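Local coordinates for protein putative hydrogenase (Pyrococcus furiosus, PDB 3LYU) that probably forms the nucleotide-binding-like domain of an oxidoreductase whose full-length form is thought to bind FAD and one [2Fe-2S] cluster, at residues F18-I24 with N45-L50; L50-F54 with V91-L95. One frame throughout, in Å; residues are numbered along the deposited sequence.

Contact 1: residues F18-I24 with N45-L50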
loop_
_atom_site.group_PDB
_atom_site.type_symbol
_atom_site.label_atom_id
_atom_site.label_comp_id
_atom_site.label_asym_id
_atom_site.label_seq_id
_atom_site.Cartn_x
_atom_site.Cartn_y
_atom_site.Cartn_z
ATOM N N PHE B 18 -3.025 -17.221 15.011
ATOM C CA PHE B 18 -1.605 -16.987 15.238
ATOM C C PHE B 18 -1.227 -17.692 16.535
ATOM O O PHE B 18 -0.051 -17.954 16.800
ATOM C CB PHE B 18 -1.308 -15.485 15.348
ATOM C CG PHE B 18 -1.694 -14.692 14.123
ATOM C CD1 PHE B 18 -3.013 -14.284 13.930
ATOM C CD2 PHE B 18 -0.739 -14.346 13.166
ATOM C CE1 PHE B 18 -3.381 -13.540 12.803
ATOM C CE2 PHE B 18 -1.094 -13.604 12.035
ATOM C CZ PHE B 18 -2.423 -13.198 11.852
ATOM N N GLY B 19 -2.244 -18.007 17.328
ATOM C CA GLY B 19 -2.022 -18.677 18.584
ATOM C C GLY B 19 -2.338 -17.750 19.728
ATOM O O GLY B 19 -3.491 -17.375 19.905
ATOM N N LYS B 20 -1.314 -17.385 20.498
ATOM C CA LYS B 20 -1.483 -16.500 21.642
ATOM C C LYS B 20 -1.135 -15.079 21.227
ATOM O O LYS B 20 -0.006 -14.799 20.841
ATOM C CB LYS B 20 -0.594 -16.954 22.796
ATOM C CG LYS B 20 -0.911 -16.247 24.101
ATOM C CD LYS B 20 -0.166 -16.856 25.270
ATOM C CE LYS B 20 -0.548 -16.186 26.576
ATOM N NZ LYS B 20 0.170 -16.800 27.727
ATOM N N ILE B 21 -2.120 -14.187 21.319
ATOM C CA ILE B 21 -1.940 -12.805 20.898
ATOM C C ILE B 21 -2.039 -11.773 22.020
ATOM O O ILE B 21 -2.905 -11.847 22.883
ATOM C CB ILE B 21 -2.979 -12.421 19.789
ATOM C CG1 ILE B 21 -2.931 -13.441 18.642
ATOM C CG2 ILE B 21 -2.688 -11.006 19.261
ATOM C CD1 ILE B 21 -4.053 -13.309 17.641
ATOM N N LEU B 22 -1.130 -10.809 21.994
ATOM C CA LEU B 22 -1.134 -9.744 22.967
ATOM C C LEU B 22 -1.602 -8.508 22.206
ATOM O O LEU B 22 -0.831 -7.898 21.456
ATOM C CB LEU B 22 0.276 -9.513 23.521
ATOM C CG LEU B 22 0.386 -8.250 24.381
ATOM C CD1 LEU B 22 -0.649 -8.292 25.508
ATOM C CD2 LEU B 22 1.773 -8.126 24.945
ATOM N N ALA B 23 -2.871 -8.160 22.373
ATOM C CA ALA B 23 -3.424 -6.994 21.707
ATOM C C ALA B 23 -3.363 -5.803 22.674
ATOM O O ALA B 23 -4.031 -5.799 23.704
ATOM C CB ALA B 23 -4.854 -7.277 21.283
ATOM N N ILE B 24 -2.550 -4.802 22.330
ATOM C CA ILE B 24 -2.359 -3.609 23.156
ATOM C C ILE B 24 -3.087 -2.362 22.641
ATOM O O ILE B 24 -3.130 -2.098 21.437
ATOM C CB ILE B 24 -0.870 -3.272 23.269
ATOM C CG1 ILE B 24 -0.107 -4.498 23.739
ATOM C CG2 ILE B 24 -0.665 -2.143 24.245
ATOM C CD1 ILE B 24 1.365 -4.310 23.726
ATOM N N ASN B 45 -7.885 -17.714 18.603
ATOM C CA ASN B 45 -6.666 -17.128 19.146
ATOM C C ASN B 45 -6.797 -16.858 20.644
ATOM O O ASN B 45 -7.852 -16.454 21.119
ATOM C CB ASN B 45 -6.346 -15.813 18.429
ATOM C CG ASN B 45 -5.994 -16.014 16.982
ATOM O OD1 ASN B 45 -5.001 -16.652 16.657
ATOM N ND2 ASN B 45 -6.811 -15.475 16.098
ATOM N N ASP B 46 -5.722 -17.086 21.385
ATOM C CA ASP B 46 -5.710 -16.828 22.820
ATOM C C ASP B 46 -5.227 -15.394 22.979
ATOM O O ASP B 46 -4.054 -15.155 23.262
ATOM C CB ASP B 46 -4.737 -17.779 23.521
ATOM C CG ASP B 46 -4.571 -17.465 24.997
ATOM O OD1 ASP B 46 -5.540 -17.645 25.761
ATOM O OD2 ASP B 46 -3.473 -17.032 25.397
ATOM N N VAL B 47 -6.124 -14.435 22.787
ATOM C CA VAL B 47 -5.721 -13.047 22.896
ATOM C C VAL B 47 -5.947 -12.478 24.295
ATOM O O VAL B 47 -6.976 -12.712 24.925
ATOM C CB VAL B 47 -6.449 -12.172 21.825
ATOM C CG1 VAL B 47 -7.945 -12.294 21.985
ATOM C CG2 VAL B 47 -6.014 -10.715 21.943
ATOM N N THR B 48 -4.944 -11.762 24.791
ATOM C CA THR B 48 -5.019 -11.123 26.097
ATOM C C THR B 48 -4.756 -9.658 25.761
ATOM O O THR B 48 -3.725 -9.324 25.157
ATOM C CB THR B 48 -3.927 -11.625 27.051
ATOM O OG1 THR B 48 -2.694 -10.977 26.736
ATOM C CG2 THR B 48 -3.740 -13.133 26.916
ATOM N N THR B 49 -5.693 -8.789 26.124
ATOM C CA THR B 49 -5.548 -7.377 25.814
ATOM C C THR B 49 -4.963 -6.568 26.945
ATOM O O THR B 49 -5.156 -6.873 28.121
ATOM C CB THR B 49 -6.903 -6.725 25.418
ATOM O OG1 THR B 49 -7.842 -6.873 26.488
ATOM C CG2 THR B 49 -7.460 -7.362 24.153
ATOM N N LEU B 50 -4.239 -5.524 26.586
ATOM C CA LEU B 50 -3.646 -4.664 27.588
ATOM C C LEU B 50 -4.050 -3.233 27.286
ATOM O O LEU B 50 -3.853 -2.758 26.175
ATOM C CB LEU B 50 -2.118 -4.797 27.568
ATOM C CG LEU B 50 -1.333 -3.698 28.303
ATOM C CD1 LEU B 50 -1.613 -3.766 29.788
ATOM C CD2 LEU B 50 0.153 -3.844 28.029
#
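Asn45 OD1 takes two hydrogen bonds from backbone N-H groups of the turn ahead of strand 20-26, one from Phe18 N at 2.6 Å and a straighter one from Gly19 N (3.1 Å, 162° at the hydrogen). Both donors lie in the plane of the side-chain carbonyl, and ND2 of the same amide bonds to the Glu16 and Trp40 carbonyls, which together fix the amide's rotation. The contact is the strand pairing of a beta-alpha-beta crossover: strands 20-26 and 46-54 run parallel, joined through helix 29-42.

Parallel pairing follows. Asp46 N bonds to Gly19 O; the Asp46 and Thr48 carbonyls then accept from Ile21 N, which reaches the Asp46 carbonyl from above its plane, and Ala23 N, while Thr48 N and Leu50 N bond to the Ile21 and Ala23 carbonyls. The short segments cross at -21°, evidence of a modest twist.

Side chains sort by sheet face. Ile21, Ala23, Val47 and Thr49 lie toward helix 29-42, with Ala23 CB 3.7 Å from Val47 CG2. Lys20, Leu22, Ile24 and Leu50 occupy the other face, where Leu22 and Ile24 meet helix 84-104. Lys20 is extended alongside Asp46, yet NZ stays 4.3 Å from Asp46 OD2, too far for a salt bridge, and pairs with Glu106 instead. With CG1 beside the backbone N (chi1 -53°), Ile21 sends CD1 against the Asn45 amide, 3.4 Å from Asn45 CG.

Contact 2: residues L50-F54 with V91-L95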
loop_
_atom_site.group_PDB
_atom_site.type_symbol
_atom_site.label_atom_id
_atom_site.label_comp_id
_atom_site.label_asym_id
_atom_site.label_seq_id
_atom_site.Cartn_x
_atom_site.Cartn_y
_atom_site.Cartn_z
ATOM N N LEU B 50 -4.239 -5.524 26.586
ATOM C CA LEU B 50 -3.646 -4.664 27.588
ATOM C C LEU B 50 -4.050 -3.233 27.286
ATOM O O LEU B 50 -3.853 -2.758 26.175
ATOM C CB LEU B 50 -2.118 -4.797 27.568
ATOM C CG LEU B 50 -1.333 -3.698 28.303
ATOM C CD1 LEU B 50 -1.613 -3.766 29.788
ATOM C CD2 LEU B 50 0.153 -3.844 28.029
ATOM N N HIS B 51 -4.639 -2.557 28.260
ATOM C CA HIS B 51 -5.033 -1.174 28.061
ATOM C C HIS B 51 -4.243 -0.305 29.020
ATOM O O HIS B 51 -4.430 -0.397 30.240
ATOM C CB HIS B 51 -6.532 -0.967 28.328
ATOM C CG HIS B 51 -7.014 0.420 28.010
ATOM N ND1 HIS B 51 -8.175 0.945 28.533
ATOM C CD2 HIS B 51 -6.495 1.383 27.209
ATOM C CE1 HIS B 51 -8.352 2.171 28.071
ATOM N NE2 HIS B 51 -7.346 2.460 27.266
ATOM N N VAL B 52 -3.357 0.530 28.478
ATOM C CA VAL B 52 -2.568 1.428 29.317
ATOM C C VAL B 52 -3.067 2.842 29.052
ATOM O O VAL B 52 -3.007 3.341 27.926
ATOM C CB VAL B 52 -1.051 1.326 29.013
ATOM C CG1 VAL B 52 -0.266 2.156 30.021
ATOM C CG2 VAL B 52 -0.602 -0.133 29.058
ATOM N N THR B 53 -3.590 3.475 30.097
ATOM C CA THR B 53 -4.121 4.830 29.975
ATOM C C THR B 53 -4.171 5.465 31.363
ATOM O O THR B 53 -3.691 4.865 32.321
ATOM C CB THR B 53 -5.535 4.806 29.345
ATOM O OG1 THR B 53 -5.915 6.132 28.972
ATOM C CG2 THR B 53 -6.560 4.237 30.324
ATOM N N PHE B 54 -4.732 6.669 31.474
ATOM C CA PHE B 54 -4.837 7.352 32.767
ATOM C C PHE B 54 -6.058 6.866 33.535
ATOM O O PHE B 54 -7.048 6.463 32.935
ATOM C CB PHE B 54 -4.898 8.866 32.564
ATOM C CG PHE B 54 -3.615 9.455 32.059
ATOM C CD1 PHE B 54 -2.435 9.305 32.784
ATOM C CD2 PHE B 54 -3.580 10.159 30.862
ATOM C CE1 PHE B 54 -1.237 9.847 32.330
ATOM C CE2 PHE B 54 -2.386 10.708 30.395
ATOM C CZ PHE B 54 -1.209 10.551 31.133
ATOM N N VAL B 91 2.883 7.027 31.302
ATOM C CA VAL B 91 2.140 5.985 30.599
ATOM C C VAL B 91 3.098 5.221 29.696
ATOM O O VAL B 91 2.989 4.006 29.547
ATOM C CB VAL B 91 1.008 6.565 29.731
ATOM C CG1 VAL B 91 0.282 5.442 29.034
ATOM C CG2 VAL B 91 0.032 7.348 30.591
ATOM N N SER B 92 4.031 5.943 29.087
ATOM C CA SER B 92 5.027 5.321 28.228
ATOM C C SER B 92 5.870 4.341 29.053
ATOM O O SER B 92 6.189 3.246 28.601
ATOM C CB SER B 92 5.935 6.385 27.615
ATOM O OG SER B 92 5.238 7.223 26.718
ATOM N N GLN B 93 6.227 4.742 30.268
ATOM C CA GLN B 93 7.016 3.900 31.160
ATOM C C GLN B 93 6.252 2.647 31.585
ATOM O O GLN B 93 6.764 1.539 31.481
ATOM C CB GLN B 93 7.405 4.681 32.413
ATOM C CG GLN B 93 8.354 5.843 32.180
ATOM C CD GLN B 93 9.670 5.412 31.539
ATOM O OE1 GLN B 93 9.762 5.264 30.313
ATOM N NE2 GLN B 93 10.695 5.199 32.370
ATOM N N ARG B 94 5.034 2.837 32.081
ATOM C CA ARG B 94 4.180 1.739 32.524
ATOM C C ARG B 94 3.948 0.757 31.382
ATOM O O ARG B 94 3.749 -0.438 31.599
ATOM C CB ARG B 94 2.836 2.297 33.002
ATOM C CG ARG B 94 1.818 1.245 33.413
ATOM C CD ARG B 94 2.158 0.632 34.770
ATOM N NE ARG B 94 1.967 1.577 35.866
ATOM C CZ ARG B 94 0.785 1.913 36.373
ATOM N NH1 ARG B 94 0.713 2.791 37.368
ATOM N NH2 ARG B 94 -0.325 1.361 35.898
ATOM N N LEU B 95 3.977 1.280 30.159
ATOM C CA LEU B 95 3.759 0.484 28.955
ATOM C C LEU B 95 4.937 -0.439 28.620
ATOM O O LEU B 95 4.736 -1.600 28.249
ATOM C CB LEU B 95 3.472 1.412 27.769
ATOM C CG LEU B 95 3.067 0.780 26.435
ATOM C CD1 LEU B 95 1.724 0.074 26.562
ATOM C CD2 LEU B 95 2.988 1.874 25.386
#
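Val52 and Val91 meet through their CG1 methyls, 3.5 Å apart, in the middle of an apolar contact between strand 46-54 and helix 84-104. The valines pass alongside each other, pointing opposite ways. The other branch of Val52 is used as well: Val52 CG2 lies 3.4 Å from Leu95 CD1, and that methyl also reaches Val52 CB. Both methyl pairs are closer than usual carbon contacts, so the packing around Val52 is tight. With CG1 anti to the backbone N (chi1 -173°), Val52 directs CG1 at Val91 and CG2 at Leu95, letting one valine touch positions 91 and 95, one helical turn apart. Leu50 adds a looser apolar contact at the end of this row, its CD2 4.5 Å from Leu95 CD1.

The aromatic contribution is an off-centre CH-pi contact. Val91 CG2 sits over one face of the Phe54 ring, displaced toward the CE1-CZ rim, 3.3 Å from Phe54 CE1 and 3.5 Å from Phe54 CZ, and the valine side chain stands roughly perpendicular to that of Phe54. Phe54 CB points away from the helix, but the ring reaches back to it; the ring also meets that of Phe84 earlier in the same helix.

Polar groups make no hydrogen bond across the contact. Arg94 lends only its aliphatic part, with CG 4.1 Å from Val52 CG1; its chain then bends at chi2 and chi3, and NH2 forms a salt bridge with Glu74 on strand 70-76.

The axes of the short segments lie 8.3 Å apart and run nearly antiparallel, at 157°. This is the packing of a helix against one face of a parallel sheet, as in a layered alpha/beta fold with Rossmann-like topology.

How the contacts relate
The two contacts follow in series along the chain: contact 2 begins at Leu50, where contact 1 ends. Their centres lie about 17 Å apart, with the centre of the folded chain between them and strand 46-54 running through both. Contact 1 ties this strand edge to edge to strand 20-26, its neighbour in the five-stranded parallel sheet; contact 2 lays helix 84-104 along a face of the sheet, nearly antiparallel to the strand. They meet where Ile24 CG2 packs 4.0 Å from Leu95 CD1, so the helix covers both strands. Strand 46-54 is thus held laterally by strand 20-26 and covered by helix 84-104 on its Leu50 and Val52 face, building the alpha/beta core of this domain fragment.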